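Local coordinates for Na Glutathione S-transferase 2 (Necator americanus, PDB 2ON5), which probably conjugates reduced glutathione to electrophilic compounds, many of them foreign, in the hookworm, as a dimeric glutathione S-transferase whose subunits each pair a thioredoxin-like domain with a helical one, at residues A[51-54]-A[59-62]; A[4-9]-A[16-21]; A[134-139]-A[146-151]. All coordinates share one frame; numbering follows the deposited sequence.

Contact 1: residues A[51-54]-A[59-62]; sequences IPVL and KQLA. With GSH (glutathione), chain V.
Leu54 and Leu61 pair as hydrogen-bonded partners of an antiparallel beta hairpin, and both backbone bonds of the contact lie between them. Leu54 N donates to Leu61 O at 2.8 Å, and Leu61 N returns the bond to Leu54 O, also at 2.8 Å. Leu54 O is approached a second time by Gln60 CA, 3.3 Å away, in a CA-H...O contact. The tight part is this backbone ladder; on one sheet face above it, Leu54 CB and Leu61 CB are 4.4 Å apart.

The other face is packed as well. With CG1 anti to its backbone N (chi1 173°), Val53 lays that branch across Gln60, Val53 CG1 lying 4.0 Å from Gln60 CB, while its CG2 branch touches the Ala62 methyl. The loose, solvent side begins at Gln60, which is partly exposed, and continues with the exposed Lys59, which leads away from the hairpin to a cation-pi contact with Phe83 of the second subunit.

At the other end Ile51 leaves the hairpin to hold glutathione. Its N donates a nearly straight bond to GSH O2 at 2.9 Å, and its carbonyl takes a weak, bent one from GSH N2. The cis peptide before Pro52 follows immediately, the cis-proline loop characteristic of thioredoxin-fold glutathione sites.

Within the fold, the leucine face is overlaid by Ile67, Tyr70 and Leu71 of helix 64-75, the Val53-Ala62 face meets Met46 and Phe48, and strand 4-9 flanks 53-56 on the side away from 59-62.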
loop_
_atom_site.group_PDB
_atom_site.type_symbol
_atom_site.label_atom_id
_atom_site.label_comp_id
_atom_site.label_asym_id
_atom_site.label_seq_id
_atom_site.Cartn_x
_atom_site.Cartn_y
_atom_site.Cartn_z
ATOM N N ILE A 51 -9.869 -9.663 -5.904
ATOM C CA ILE A 51 -8.787 -10.051 -6.825
ATOM C C ILE A 51 -7.925 -8.811 -7.193
ATOM O O ILE A 51 -8.442 -7.689 -7.159
ATOM C CB ILE A 51 -9.355 -10.770 -8.098
ATOM C CG1 ILE A 51 -10.576 -10.016 -8.692
ATOM C CG2 ILE A 51 -9.729 -12.227 -7.771
ATOM C CD1 ILE A 51 -11.161 -10.695 -9.907
ATOM N N PRO A 52 -6.630 -9.004 -7.589
ATOM C CA PRO A 52 -5.993 -10.292 -7.939
ATOM C C PRO A 52 -5.611 -11.167 -6.740
ATOM O O PRO A 52 -5.361 -10.651 -5.633
ATOM C CB PRO A 52 -4.731 -9.860 -8.703
ATOM C CG PRO A 52 -4.337 -8.505 -8.002
ATOM C CD PRO A 52 -5.708 -7.856 -7.752
ATOM N N VAL A 53 -5.540 -12.478 -6.967
ATOM C CA VAL A 53 -4.984 -13.399 -5.970
ATOM C C VAL A 53 -3.998 -14.331 -6.664
ATOM O O VAL A 53 -4.309 -14.885 -7.742
ATOM C CB VAL A 53 -6.085 -14.238 -5.262
ATOM C CG1 VAL A 53 -5.482 -15.341 -4.331
ATOM C CG2 VAL A 53 -6.996 -13.329 -4.476
ATOM N N LEU A 54 -2.824 -14.474 -6.042
ATOM C CA LEU A 54 -1.793 -15.403 -6.496
ATOM C C LEU A 54 -1.935 -16.721 -5.721
ATOM O O LEU A 54 -2.190 -16.715 -4.521
ATOM C CB LEU A 54 -0.369 -14.826 -6.283
ATOM C CG LEU A 54 0.830 -15.732 -6.671
ATOM C CD1 LEU A 54 0.987 -15.809 -8.198
ATOM C CD2 LEU A 54 2.144 -15.294 -6.044
ATOM N N LYS A 59 -1.044 -22.206 -2.195
ATOM C CA LYS A 59 -1.095 -21.229 -1.110
ATOM C C LYS A 59 -1.534 -19.863 -1.677
ATOM O O LYS A 59 -0.901 -19.349 -2.602
ATOM C CB LYS A 59 0.293 -21.076 -0.470
ATOM C CG LYS A 59 0.809 -22.283 0.333
ATOM C CD LYS A 59 2.170 -21.925 1.063
ATOM C CE LYS A 59 3.314 -21.498 0.084
ATOM N NZ LYS A 59 4.680 -21.292 0.759
ATOM N N GLN A 60 -2.604 -19.278 -1.134
ATOM C CA GLN A 60 -3.092 -18.026 -1.678
ATOM C C GLN A 60 -2.368 -16.828 -1.058
ATOM O O GLN A 60 -2.137 -16.811 0.142
ATOM C CB GLN A 60 -4.592 -17.853 -1.415
ATOM C CG GLN A 60 -5.497 -18.766 -2.248
ATOM C CD GLN A 60 -6.949 -18.523 -1.938
ATOM O OE1 GLN A 60 -7.769 -18.256 -2.840
ATOM N NE2 GLN A 60 -7.292 -18.616 -0.661
ATOM N N LEU A 61 -2.076 -15.841 -1.901
ATOM C CA LEU A 61 -1.593 -14.533 -1.489
ATOM C C LEU A 61 -2.436 -13.497 -2.222
ATOM O O LEU A 61 -2.407 -13.451 -3.463
ATOM C CB LEU A 61 -0.131 -14.363 -1.882
ATOM C CG LEU A 61 0.515 -13.020 -1.579
ATOM C CD1 LEU A 61 0.501 -12.691 -0.038
ATOM C CD2 LEU A 61 1.934 -12.984 -2.177
ATOM N N ALA A 62 -3.199 -12.714 -1.454
ATOM C CA ALA A 62 -3.973 -11.601 -1.988
ATOM C C ALA A 62 -3.202 -10.253 -1.983
ATOM O O ALA A 62 -2.064 -10.173 -1.510
ATOM C CB ALA A 62 -5.299 -11.480 -1.230
HETATM N N1 GSH V . -5.793 -3.002 -2.526
HETATM C CA1 GSH V . -6.352 -3.560 -3.781
HETATM C C1 GSH V . -5.282 -4.367 -4.509
HETATM O O11 GSH V . -4.301 -3.695 -4.893
HETATM O O12 GSH V . -5.319 -5.610 -4.739
HETATM C CB1 GSH V . -7.693 -4.272 -3.581
HETATM C CG1 GSH V . -8.130 -5.109 -4.779
HETATM C CD1 GSH V . -9.445 -4.669 -5.413
HETATM O OE1 GSH V . -10.019 -3.387 -5.188
HETATM N N2 GSH V . -9.980 -5.614 -6.190
HETATM C CA2 GSH V . -10.897 -5.450 -7.309
HETATM C C2 GSH V . -12.043 -6.426 -7.178
HETATM O O2 GSH V . -11.911 -7.651 -6.478
HETATM C CB2 GSH V . -10.152 -5.695 -8.611
HETATM S SG2 GSH V . -9.684 -4.209 -9.551
HETATM N N3 GSH V . -13.206 -6.067 -7.719
HETATM C CA3 GSH V . -14.403 -6.865 -7.531
HETATM C C3 GSH V . -14.948 -6.922 -6.118
HETATM O O31 GSH V . -14.501 -6.168 -5.225
HETATM O O32 GSH V . -15.865 -7.723 -5.823
#

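Contact 2: residues A[4-9]-A[16-21]; sequences YKLTYF and EPIRQI. With GSH (glutathione), chain V.
Leu6 points from strand 4-9 at helix 16-25 and rests its CD2 methyl against both Ile18 and Arg19, with CD1 on Ile18 alone. Leu6 CD2 lies 3.8 Å from Ile18 CG2 and 3.9 Å from Arg19 CG. The Leu6 and Arg19 side chains cross at about a right angle, and the leucine meets Arg19 CG while the guanidinium runs on toward Tyr8 and Phe9. Strand and helix segments run nearly antiparallel, 10.3 Å apart at closest approach, as the first half of the beta-alpha-beta unit that opens the thioredoxin-like domain.

Arg19, extended from CG to NE, brings NH2 to the edge of the Tyr8 ring, 3.9 Å from Tyr8 CD2, with ring and guanidinium planes 58° apart; this is no cation-pi stack. One face of the Tyr8 ring carries Phe9 CD2. With CG anti to the backbone N (chi1 -169°), the tyrosine ring projects past the helix start, and Tyr8 OH stands 3.0 Å from GSH SG2. The edge of the Phe9 ring meets the same ligand, Phe9 CE2 lying 3.6 Å from GSH N3.

Buried charge is well provided for: Arg19 NH1 forms a salt bridge with Glu16 OE1 at 3.0 Å in the guanidinium plane and also bonds Gly11 O, NE pairs with Asp31, and Glu16 OE2 pairs with Arg201. This network probably fixes the rotation of the guanidinium beside Tyr8. Tyr8 OH is bonded to Leu14 N as well, an arrangement consistent with the tyrosine-type transferases, where such a hydroxyl faces the glutathione sulfur.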
loop_
_atom_site.group_PDB
_atom_site.type_symbol
_atom_site.label_atom_id
_atom_site.label_comp_id
_atom_site.label_asym_id
_atom_site.label_seq_id
_atom_site.Cartn_x
_atom_site.Cartn_y
_atom_site.Cartn_z
ATOM N N TYR A 4 2.478 -21.544 -10.333
ATOM C CA TYR A 4 1.813 -20.272 -10.057
ATOM C C TYR A 4 0.507 -20.088 -10.824
ATOM O O TYR A 4 0.425 -20.362 -12.038
ATOM C CB TYR A 4 2.722 -19.107 -10.403
ATOM C CG TYR A 4 4.014 -19.051 -9.614
ATOM C CD1 TYR A 4 5.215 -19.498 -10.178
ATOM C CD2 TYR A 4 4.035 -18.552 -8.304
ATOM C CE1 TYR A 4 6.401 -19.437 -9.463
ATOM C CE2 TYR A 4 5.230 -18.479 -7.591
ATOM C CZ TYR A 4 6.395 -18.931 -8.175
ATOM O OH TYR A 4 7.583 -18.864 -7.477
ATOM N N LYS A 5 -0.501 -19.610 -10.102
ATOM C CA LYS A 5 -1.779 -19.237 -10.704
ATOM C C LYS A 5 -2.068 -17.782 -10.328
ATOM O O LYS A 5 -1.986 -17.418 -9.141
ATOM C CB LYS A 5 -2.909 -20.144 -10.183
ATOM C CG LYS A 5 -4.291 -19.816 -10.790
ATOM C CD LYS A 5 -5.338 -20.841 -10.408
ATOM C CE LYS A 5 -5.577 -20.843 -8.910
ATOM N NZ LYS A 5 -6.924 -21.347 -8.518
ATOM N N LEU A 6 -2.370 -16.945 -11.324
ATOM C CA LEU A 6 -2.898 -15.617 -11.033
ATOM C C LEU A 6 -4.354 -15.513 -11.440
ATOM O O LEU A 6 -4.699 -15.748 -12.617
ATOM C CB LEU A 6 -2.112 -14.544 -11.761
ATOM C CG LEU A 6 -2.427 -13.081 -11.447
ATOM C CD1 LEU A 6 -2.040 -12.776 -9.975
ATOM C CD2 LEU A 6 -1.697 -12.199 -12.427
ATOM N N THR A 7 -5.204 -15.115 -10.490
ATOM C CA THR A 7 -6.632 -14.912 -10.807
ATOM C C THR A 7 -6.988 -13.413 -10.766
ATOM O O THR A 7 -6.665 -12.710 -9.791
ATOM C CB THR A 7 -7.557 -15.717 -9.880
ATOM O OG1 THR A 7 -7.209 -17.112 -9.929
ATOM C CG2 THR A 7 -9.029 -15.548 -10.319
ATOM N N TYR A 8 -7.598 -12.937 -11.851
ATOM C CA TYR A 8 -8.027 -11.536 -11.964
ATOM C C TYR A 8 -9.155 -11.428 -13.003
ATOM O O TYR A 8 -9.681 -12.446 -13.463
ATOM C CB TYR A 8 -6.836 -10.639 -12.338
ATOM C CG TYR A 8 -7.131 -9.169 -12.205
ATOM C CD1 TYR A 8 -7.554 -8.617 -10.983
ATOM C CD2 TYR A 8 -7.028 -8.326 -13.299
ATOM C CE1 TYR A 8 -7.841 -7.262 -10.880
ATOM C CE2 TYR A 8 -7.317 -6.972 -13.194
ATOM C CZ TYR A 8 -7.726 -6.455 -11.998
ATOM O OH TYR A 8 -7.991 -5.105 -11.896
ATOM N N PHE A 9 -9.556 -10.203 -13.335
ATOM C CA PHE A 9 -10.526 -10.003 -14.403
ATOM C C PHE A 9 -9.844 -10.164 -15.761
ATOM O O PHE A 9 -8.609 -10.210 -15.841
ATOM C CB PHE A 9 -11.160 -8.608 -14.303
ATOM C CG PHE A 9 -12.001 -8.411 -13.092
ATOM C CD1 PHE A 9 -13.193 -9.099 -12.941
ATOM C CD2 PHE A 9 -11.612 -7.509 -12.107
ATOM C CE1 PHE A 9 -13.994 -8.905 -11.818
ATOM C CE2 PHE A 9 -12.404 -7.320 -10.964
ATOM C CZ PHE A 9 -13.599 -8.019 -10.835
ATOM N N GLU A 16 -1.786 -6.485 -14.144
ATOM C CA GLU A 16 -0.860 -6.389 -15.259
ATOM C C GLU A 16 0.645 -6.303 -14.890
ATOM O O GLU A 16 1.467 -7.033 -15.478
ATOM C CB GLU A 16 -1.294 -5.318 -16.244
ATOM C CG GLU A 16 -0.446 -5.246 -17.517
ATOM C CD GLU A 16 -0.444 -6.532 -18.361
ATOM O OE1 GLU A 16 -1.322 -7.397 -18.197
ATOM O OE2 GLU A 16 0.446 -6.649 -19.209
ATOM N N PRO A 17 1.010 -5.448 -13.913
ATOM C CA PRO A 17 2.434 -5.461 -13.523
ATOM C C PRO A 17 2.916 -6.831 -13.030
ATOM O O PRO A 17 4.077 -7.147 -13.215
ATOM C CB PRO A 17 2.512 -4.415 -12.400
ATOM C CG PRO A 17 1.306 -3.474 -12.679
ATOM C CD PRO A 17 0.239 -4.416 -13.183
ATOM N N ILE A 18 2.029 -7.623 -12.430
ATOM C CA ILE A 18 2.380 -8.963 -11.916
ATOM C C ILE A 18 2.628 -9.887 -13.115
ATOM O O ILE A 18 3.619 -10.642 -13.165
ATOM C CB ILE A 18 1.259 -9.530 -11.020
ATOM C CG1 ILE A 18 1.151 -8.748 -9.699
ATOM C CG2 ILE A 18 1.458 -11.028 -10.750
ATOM C CD1 ILE A 18 -0.295 -8.735 -9.129
ATOM N N ARG A 19 1.737 -9.818 -14.095
ATOM C CA ARG A 19 1.956 -10.580 -15.326
ATOM C C ARG A 19 3.314 -10.192 -15.974
ATOM O O ARG A 19 3.955 -11.016 -16.630
ATOM C CB ARG A 19 0.820 -10.368 -16.325
ATOM C CG ARG A 19 -0.553 -10.758 -15.809
ATOM C CD ARG A 19 -1.573 -10.844 -16.956
ATOM N NE ARG A 19 -2.931 -11.022 -16.468
ATOM C CZ ARG A 19 -3.856 -10.074 -16.465
ATOM N NH1 ARG A 19 -3.534 -8.860 -16.879
ATOM N NH2 ARG A 19 -5.086 -10.337 -16.016
ATOM N N GLN A 20 3.720 -8.940 -15.811
ATOM C CA GLN A 20 4.945 -8.456 -16.469
ATOM C C GLN A 20 6.164 -8.881 -15.681
ATOM O O GLN A 20 7.212 -9.072 -16.258
ATOM C CB GLN A 20 4.929 -6.938 -16.703
ATOM C CG GLN A 20 3.899 -6.580 -17.809
ATOM C CD GLN A 20 3.696 -5.094 -18.035
ATOM O OE1 GLN A 20 2.754 -4.690 -18.732
ATOM N NE2 GLN A 20 4.560 -4.266 -17.440
ATOM N N ILE A 21 6.015 -9.014 -14.373
ATOM C CA ILE A 21 7.086 -9.614 -13.551
ATOM C C ILE A 21 7.350 -11.055 -14.014
ATOM O O ILE A 21 8.514 -11.455 -14.214
ATOM C CB ILE A 21 6.747 -9.592 -12.069
ATOM C CG1 ILE A 21 6.757 -8.132 -11.558
ATOM C CG2 ILE A 21 7.713 -10.548 -11.298
ATOM C CD1 ILE A 21 6.072 -7.933 -10.151
HETATM N N1 GSH V . -5.793 -3.002 -2.526
HETATM C CA1 GSH V . -6.352 -3.560 -3.781
HETATM C C1 GSH V . -5.282 -4.367 -4.509
HETATM O O11 GSH V . -4.301 -3.695 -4.893
HETATM O O12 GSH V . -5.319 -5.610 -4.739
HETATM C CB1 GSH V . -7.693 -4.272 -3.581
HETATM C CG1 GSH V . -8.130 -5.109 -4.779
HETATM C CD1 GSH V . -9.445 -4.669 -5.413
HETATM O OE1 GSH V . -10.019 -3.387 -5.188
HETATM N N2 GSH V . -9.980 -5.614 -6.190
HETATM C CA2 GSH V . -10.897 -5.450 -7.309
HETATM C C2 GSH V . -12.043 -6.426 -7.178
HETATM O O2 GSH V . -11.911 -7.651 -6.478
HETATM C CB2 GSH V . -10.152 -5.695 -8.611
HETATM S SG2 GSH V . -9.684 -4.209 -9.551
HETATM N N3 GSH V . -13.206 -6.067 -7.719
HETATM C CA3 GSH V . -14.403 -6.865 -7.531
HETATM C C3 GSH V . -14.948 -6.922 -6.118
HETATM O O31 GSH V . -14.501 -6.168 -5.225
HETATM O O32 GSH V . -15.865 -7.723 -5.823
#

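Contact 3: residues A[134-139]-A[146-151]; sequences GFMKKF and GYLVGD
Phe139, near the end of helix 117-143, and Leu148, in the irregular loop that follows, bring their CA atoms to 5.5 Å where the chain doubles back. This is the connection between helices 117-143 and 155-168 of the all-helical C-terminal domain.

Leu148 fills the angle by leaning over the helix. Its CD2 methyl lies 4.0 Å from Met136 SD and 3.9 Å from Met136 O, and the methionine, bent at chi2 (-50°) and chi3, curls its sulfur toward that methyl. Leu160 and His184 pack on Leu148 from helices 155-168 and 179-189, while Asp157 accepts a hydrogen bond from its N. Leu148 O lies at the edge of the Phe139 ring, near its plane, and Val149 CG2 approaches obliquely, 4.4 Å from Phe139 CD2. The ring lies nearly parallel to that of Phe48 of the second subunit, which also packs on Met136, consistent with the aromatic lock-and-key of related glutathione transferase dimers.

Phe139 O and Leu148 O, two acceptors 3.5 Å apart, share one water: it donates to Phe139 O at 2.7 Å and to Leu148 O at 2.6 Å.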
loop_
_atom_site.group_PDB
_atom_site.type_symbol
_atom_site.label_atom_id
_atom_site.label_comp_id
_atom_site.label_asym_id
_atom_site.label_seq_id
_atom_site.Cartn_x
_atom_site.Cartn_y
_atom_site.Cartn_z
ATOM N N GLY A 134 4.912 14.974 -11.199
ATOM C CA GLY A 134 5.893 15.925 -10.649
ATOM C C GLY A 134 6.835 15.236 -9.668
ATOM O O GLY A 134 8.041 15.470 -9.692
ATOM N N PHE A 135 6.294 14.382 -8.801
ATOM C CA PHE A 135 7.139 13.603 -7.892
ATOM C C PHE A 135 7.975 12.545 -8.613
ATOM O O PHE A 135 9.121 12.316 -8.249
ATOM C CB PHE A 135 6.327 12.992 -6.750
ATOM C CG PHE A 135 5.646 14.021 -5.874
ATOM C CD1 PHE A 135 4.271 14.007 -5.698
ATOM C CD2 PHE A 135 6.382 15.022 -5.264
ATOM C CE1 PHE A 135 3.630 14.973 -4.883
ATOM C CE2 PHE A 135 5.751 15.996 -4.457
ATOM C CZ PHE A 135 4.376 15.964 -4.272
ATOM N N MET A 136 7.397 11.908 -9.624
ATOM C CA MET A 136 8.097 10.887 -10.421
ATOM C C MET A 136 9.290 11.483 -11.178
ATOM O O MET A 136 10.351 10.865 -11.267
ATOM C CB MET A 136 7.126 10.190 -11.381
ATOM C CG MET A 136 6.034 9.356 -10.688
ATOM S SD MET A 136 6.618 8.191 -9.422
ATOM C CE MET A 136 6.520 9.141 -7.907
ATOM N N LYS A 137 9.087 12.683 -11.711
ATOM C CA LYS A 137 10.137 13.490 -12.327
ATOM C C LYS A 137 11.311 13.692 -11.353
ATOM O O LYS A 137 12.463 13.515 -11.726
ATOM C CB LYS A 137 9.523 14.827 -12.794
ATOM C CG LYS A 137 10.379 15.716 -13.670
ATOM C CD LYS A 137 9.577 17.010 -13.990
ATOM C CE LYS A 137 10.339 17.927 -14.905
ATOM N NZ LYS A 137 9.391 18.974 -15.389
ATOM N N LYS A 138 11.009 14.002 -10.097
ATOM C CA LYS A 138 12.035 14.150 -9.072
ATOM C C LYS A 138 12.852 12.892 -8.854
ATOM O O LYS A 138 14.069 12.960 -8.682
ATOM C CB LYS A 138 11.417 14.555 -7.739
ATOM C CG LYS A 138 10.805 15.935 -7.743
ATOM C CD LYS A 138 9.994 16.190 -6.434
ATOM C CE LYS A 138 10.627 15.526 -5.184
ATOM N NZ LYS A 138 10.112 16.104 -3.909
ATOM N N PHE A 139 12.173 11.746 -8.816
ATOM C CA PHE A 139 12.856 10.466 -8.621
ATOM C C PHE A 139 13.749 10.123 -9.801
ATOM O O PHE A 139 14.890 9.660 -9.606
ATOM C CB PHE A 139 11.863 9.354 -8.279
ATOM C CG PHE A 139 11.571 9.283 -6.825
ATOM C CD1 PHE A 139 10.720 10.215 -6.227
ATOM C CD2 PHE A 139 12.201 8.345 -6.023
ATOM C CE1 PHE A 139 10.487 10.201 -4.865
ATOM C CE2 PHE A 139 11.970 8.320 -4.624
ATOM C CZ PHE A 139 11.113 9.244 -4.056
ATOM N N GLY A 146 17.047 6.600 -15.863
ATOM C CA GLY A 146 15.885 6.400 -16.722
ATOM C C GLY A 146 14.843 5.580 -15.999
ATOM O O GLY A 146 13.706 5.512 -16.450
ATOM N N TYR A 147 15.229 4.977 -14.865
ATOM C CA TYR A 147 14.295 4.249 -14.000
ATOM C C TYR A 147 14.023 5.031 -12.713
ATOM O O TYR A 147 14.804 5.917 -12.316
ATOM C CB TYR A 147 14.798 2.828 -13.673
ATOM C CG TYR A 147 15.072 1.948 -14.881
ATOM C CD1 TYR A 147 16.378 1.594 -15.225
ATOM C CD2 TYR A 147 14.034 1.486 -15.683
ATOM C CE1 TYR A 147 16.644 0.799 -16.331
ATOM C CE2 TYR A 147 14.279 0.693 -16.787
ATOM C CZ TYR A 147 15.581 0.350 -17.116
ATOM O OH TYR A 147 15.820 -0.458 -18.233
ATOM N N LEU A 148 12.926 4.686 -12.042
ATOM C CA LEU A 148 12.474 5.506 -10.907
ATOM C C LEU A 148 13.431 5.404 -9.714
ATOM O O LEU A 148 13.707 6.407 -9.054
ATOM C CB LEU A 148 11.044 5.146 -10.516
ATOM C CG LEU A 148 10.010 5.493 -11.591
ATOM C CD1 LEU A 148 8.744 4.677 -11.311
ATOM C CD2 LEU A 148 9.725 7.019 -11.600
ATOM N N VAL A 149 13.945 4.197 -9.461
ATOM C CA VAL A 149 14.879 3.977 -8.347
ATOM C C VAL A 149 16.030 3.096 -8.827
ATOM O O VAL A 149 15.807 2.023 -9.386
ATOM C CB VAL A 149 14.211 3.317 -7.122
ATOM C CG1 VAL A 149 15.193 3.226 -5.959
ATOM C CG2 VAL A 149 12.971 4.099 -6.670
ATOM N N GLY A 150 17.265 3.549 -8.613
ATOM C CA GLY A 150 18.418 2.733 -8.991
ATOM C C GLY A 150 18.638 2.653 -10.497
ATOM O O GLY A 150 18.079 3.456 -11.273
ATOM N N ASP A 151 19.446 1.679 -10.909
ATOM C CA ASP A 151 19.957 1.625 -12.259
ATOM C C ASP A 151 19.253 0.559 -13.084
ATOM O O ASP A 151 19.533 0.433 -14.266
ATOM C CB ASP A 151 21.482 1.365 -12.252
ATOM C CG ASP A 151 22.292 2.530 -11.676
ATOM O OD1 ASP A 151 23.410 2.279 -11.175
ATOM O OD2 ASP A 151 21.836 3.688 -11.736
HETATM O O HOH W 1 15.346 7.810 -7.663
#

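How the contacts relate
Along the chain the three contacts come in series, none nested in or crossing another. Contact 2 is first, closing the loop 10-15 between the opening strand and helix. Contact 1 follows, closing the hairpin through residues 55-58 in the same thioredoxin-like domain. These two touch: Val53 O lies 2.9 Å from Thr7 N, a probable hydrogen bond between neighbouring strands, and both reach the same glutathione. Contact 3 closes the end of helix 117-143 and the start of the loop after it, across the chain's centre, its centre about 29 Å from that of contact 1 and 25 Å from that of contact 2. Contacts 1 and 3 both touch the second subunit and so lie at the dimer interface.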